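Long-range contact in disulfide bond protein A (Staphylococcus aureus, PDB 3BCI), which probably acts as a thiol-disulfide oxidoreductase of the DsbA subfamily, with a redox-active disulfide in a thioredoxin-type domain: residues 105-110 / 119-124. Residues are numbered along the deposited sequence; the frame is centred on the assembly and turned at random.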
loop_
_atom_site.group_PDB
_atom_site.type_symbol
_atom_site.label_atom_id
_atom_site.label_comp_id
_atom_site.label_asym_id
_atom_site.label_seq_id
_atom_site.Cartn_x
_atom_site.Cartn_y
_atom_site.Cartn_z
ATOM N N LYS A 105 -13.160 -8.415 6.477
ATOM C CA LYS A 105 -13.909 -8.844 5.303
ATOM C C LYS A 105 -12.993 -8.866 4.080
ATOM O O LYS A 105 -13.030 -9.794 3.274
ATOM C CB LYS A 105 -15.084 -7.893 5.058
ATOM C CG LYS A 105 -15.890 -8.191 3.801
ATOM C CD LYS A 105 -17.152 -7.334 3.734
ATOM C CE LYS A 105 -16.839 -5.856 3.552
ATOM N NZ LYS A 105 -16.318 -5.567 2.193
ATOM N N HIS A 106 -12.164 -7.841 3.942
ATOM C CA HIS A 106 -11.255 -7.785 2.805
ATOM C C HIS A 106 -10.165 -8.849 2.885
ATOM O O HIS A 106 -9.772 -9.428 1.870
ATOM C CB HIS A 106 -10.656 -6.385 2.694
ATOM C CG HIS A 106 -11.554 -5.414 1.993
ATOM N ND1 HIS A 106 -11.185 -4.764 0.836
ATOM C CD2 HIS A 106 -12.826 -5.031 2.254
ATOM C CE1 HIS A 106 -12.194 -4.022 0.411
ATOM N NE2 HIS A 106 -13.200 -4.165 1.253
ATOM N N ILE A 107 -9.685 -9.127 4.091
ATOM C CA ILE A 107 -8.661 -10.149 4.255
ATOM C C ILE A 107 -9.240 -11.510 3.855
ATOM O O ILE A 107 -8.587 -12.300 3.174
ATOM C CB ILE A 107 -8.155 -10.198 5.718
ATOM C CG1 ILE A 107 -7.429 -8.887 6.049
ATOM C CG2 ILE A 107 -7.217 -11.393 5.915
ATOM C CD1 ILE A 107 -7.106 -8.699 7.524
ATOM N N LYS A 108 -10.476 -11.776 4.262
ATOM C CA LYS A 108 -11.110 -13.046 3.926
ATOM C C LYS A 108 -11.392 -13.153 2.426
ATOM O O LYS A 108 -11.450 -14.254 1.878
ATOM C CB LYS A 108 -12.406 -13.221 4.729
ATOM C CG LYS A 108 -12.172 -13.346 6.232
ATOM C CD LYS A 108 -13.469 -13.546 6.998
ATOM C CE LYS A 108 -13.202 -13.709 8.485
ATOM N NZ LYS A 108 -14.470 -13.857 9.252
ATOM N N GLN A 109 -11.559 -12.012 1.764
ATOM C CA GLN A 109 -11.814 -12.003 0.321
ATOM C C GLN A 109 -10.597 -12.484 -0.461
ATOM O O GLN A 109 -10.697 -12.770 -1.654
ATOM C CB GLN A 109 -12.185 -10.597 -0.163
ATOM C CG GLN A 109 -13.593 -10.159 0.183
ATOM C CD GLN A 109 -13.862 -8.711 -0.191
ATOM O OE1 GLN A 109 -14.946 -8.189 0.060
ATOM N NE2 GLN A 109 -12.874 -8.056 -0.792
ATOM N N LEU A 110 -9.445 -12.555 0.199
ATOM C CA LEU A 110 -8.229 -13.018 -0.468
ATOM C C LEU A 110 -8.249 -14.543 -0.618
ATOM O O LEU A 110 -7.528 -15.111 -1.441
ATOM C CB LEU A 110 -6.993 -12.592 0.326
ATOM C CG LEU A 110 -6.776 -11.084 0.490
ATOM C CD1 LEU A 110 -5.527 -10.833 1.322
ATOM C CD2 LEU A 110 -6.647 -10.432 -0.877
ATOM N N LYS A 119 -3.949 -15.665 11.162
ATOM C CA LYS A 119 -2.667 -15.089 11.570
ATOM C C LYS A 119 -2.570 -13.600 11.224
ATOM O O LYS A 119 -2.089 -12.794 12.020
ATOM C CB LYS A 119 -1.530 -15.865 10.900
ATOM C CG LYS A 119 -0.133 -15.365 11.213
ATOM C CD LYS A 119 0.914 -16.299 10.615
ATOM C CE LYS A 119 0.737 -16.449 9.106
ATOM N NZ LYS A 119 1.695 -17.434 8.531
ATOM N N ILE A 120 -3.033 -13.243 10.032
ATOM C CA ILE A 120 -3.012 -11.856 9.575
ATOM C C ILE A 120 -3.959 -10.988 10.400
ATOM O O ILE A 120 -3.590 -9.898 10.847
ATOM C CB ILE A 120 -3.424 -11.774 8.089
ATOM C CG1 ILE A 120 -2.323 -12.391 7.220
ATOM C CG2 ILE A 120 -3.721 -10.325 7.695
ATOM C CD1 ILE A 120 -2.722 -12.590 5.762
ATOM N N ILE A 121 -5.177 -11.486 10.593
ATOM C CA ILE A 121 -6.212 -10.782 11.344
ATOM C C ILE A 121 -5.782 -10.510 12.783
ATOM O O ILE A 121 -5.994 -9.419 13.305
ATOM C CB ILE A 121 -7.534 -11.597 11.316
ATOM C CG1 ILE A 121 -8.076 -11.633 9.883
ATOM C CG2 ILE A 121 -8.567 -10.988 12.233
ATOM C CD1 ILE A 121 -9.373 -12.422 9.723
ATOM N N LYS A 122 -5.159 -11.494 13.420
ATOM C CA LYS A 122 -4.712 -11.309 14.795
ATOM C C LYS A 122 -3.490 -10.386 14.879
ATOM O O LYS A 122 -3.371 -9.580 15.799
ATOM C CB LYS A 122 -4.394 -12.673 15.420
ATOM C CG LYS A 122 -4.009 -12.629 16.900
ATOM C CD LYS A 122 -2.514 -12.471 17.096
ATOM C CE LYS A 122 -2.138 -12.618 18.561
ATOM N NZ LYS A 122 -0.667 -12.539 18.768
ATOM N N ASP A 123 -2.590 -10.486 13.906
ATOM C CA ASP A 123 -1.385 -9.667 13.923
ATOM C C ASP A 123 -1.637 -8.159 13.837
ATOM O O ASP A 123 -1.080 -7.398 14.624
ATOM C CB ASP A 123 -0.434 -10.106 12.801
ATOM C CG ASP A 123 0.982 -9.558 12.979
ATOM O OD1 ASP A 123 1.215 -8.359 12.716
ATOM O OD2 ASP A 123 1.865 -10.335 13.396
ATOM N N TYR A 124 -2.484 -7.721 12.908
ATOM C CA TYR A 124 -2.736 -6.289 12.768
ATOM C C TYR A 124 -3.547 -5.686 13.909
ATOM O O TYR A 124 -3.607 -4.467 14.051
ATOM C CB TYR A 124 -3.392 -5.984 11.407
ATOM C CG TYR A 124 -4.908 -5.928 11.363
ATOM C CD1 TYR A 124 -5.594 -4.753 11.670
ATOM C CD2 TYR A 124 -5.656 -7.038 10.959
ATOM C CE1 TYR A 124 -6.989 -4.680 11.570
ATOM C CE2 TYR A 124 -7.050 -6.978 10.857
ATOM C CZ TYR A 124 -7.710 -5.798 11.162
ATOM O OH TYR A 124 -9.085 -5.735 11.053
#
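Ile107 meets Ile120, Ile121 and Tyr124 with its branched side chain, CD1 of the longer branch reaching all three, a compact example of one aliphatic side chain bridging two consecutive helices. Its CD1 lies 3.8 Å from Ile120 CG2 and equally close to Tyr124 CE2. Ile121 CG1 is 3.9 Å from the same CD1, so one methyl group touches three residues, two adjacent and the third one turn after Ile120, on the face of helix 114-125 turned to it. The approach to the tyrosine ring is oblique, directed at the CD2-CE2 side. The second branch of Ile107 adds to the grip: its CG2 sits 4.1 Å from Ile120 CG2 and about as far from Ile121 CG1. CG1 of Ile107 stands anti to the carbonyl carbon (chi1 -66°), and the extended chi2 of 169° carries CD1 outward to the opposing helix. At the margin, the exposed side chain of Lys108 runs straight from CB out to NZ, and its CE lies 4.2 Å from Ile121 CD1.

Further out, the phenol of Tyr124 is held at its far end by a hydrogen bond between OH and Asp104 OD1, one turn before Lys108 on helix 100-108. That bond, together with the touch on Leu103, ties the ring back to the helix that carries Ile107. Phe82 of helix 79-88 also packs on Ile107, and Ala70 and Tyr74 of helix 61-74 on Ile120, so the pair is fitted against the rest of the helical region characteristic of DsbA proteins, inserted in the thioredoxin fold.

Between the two segments the chemistry is wholly apolar, burying 213 Å² in total. Dispersion and the exclusion of water therefore probably carry the attraction there, and a polar link between their helices is made by Tyr124 OH and Asp104, beyond the isoleucine cluster.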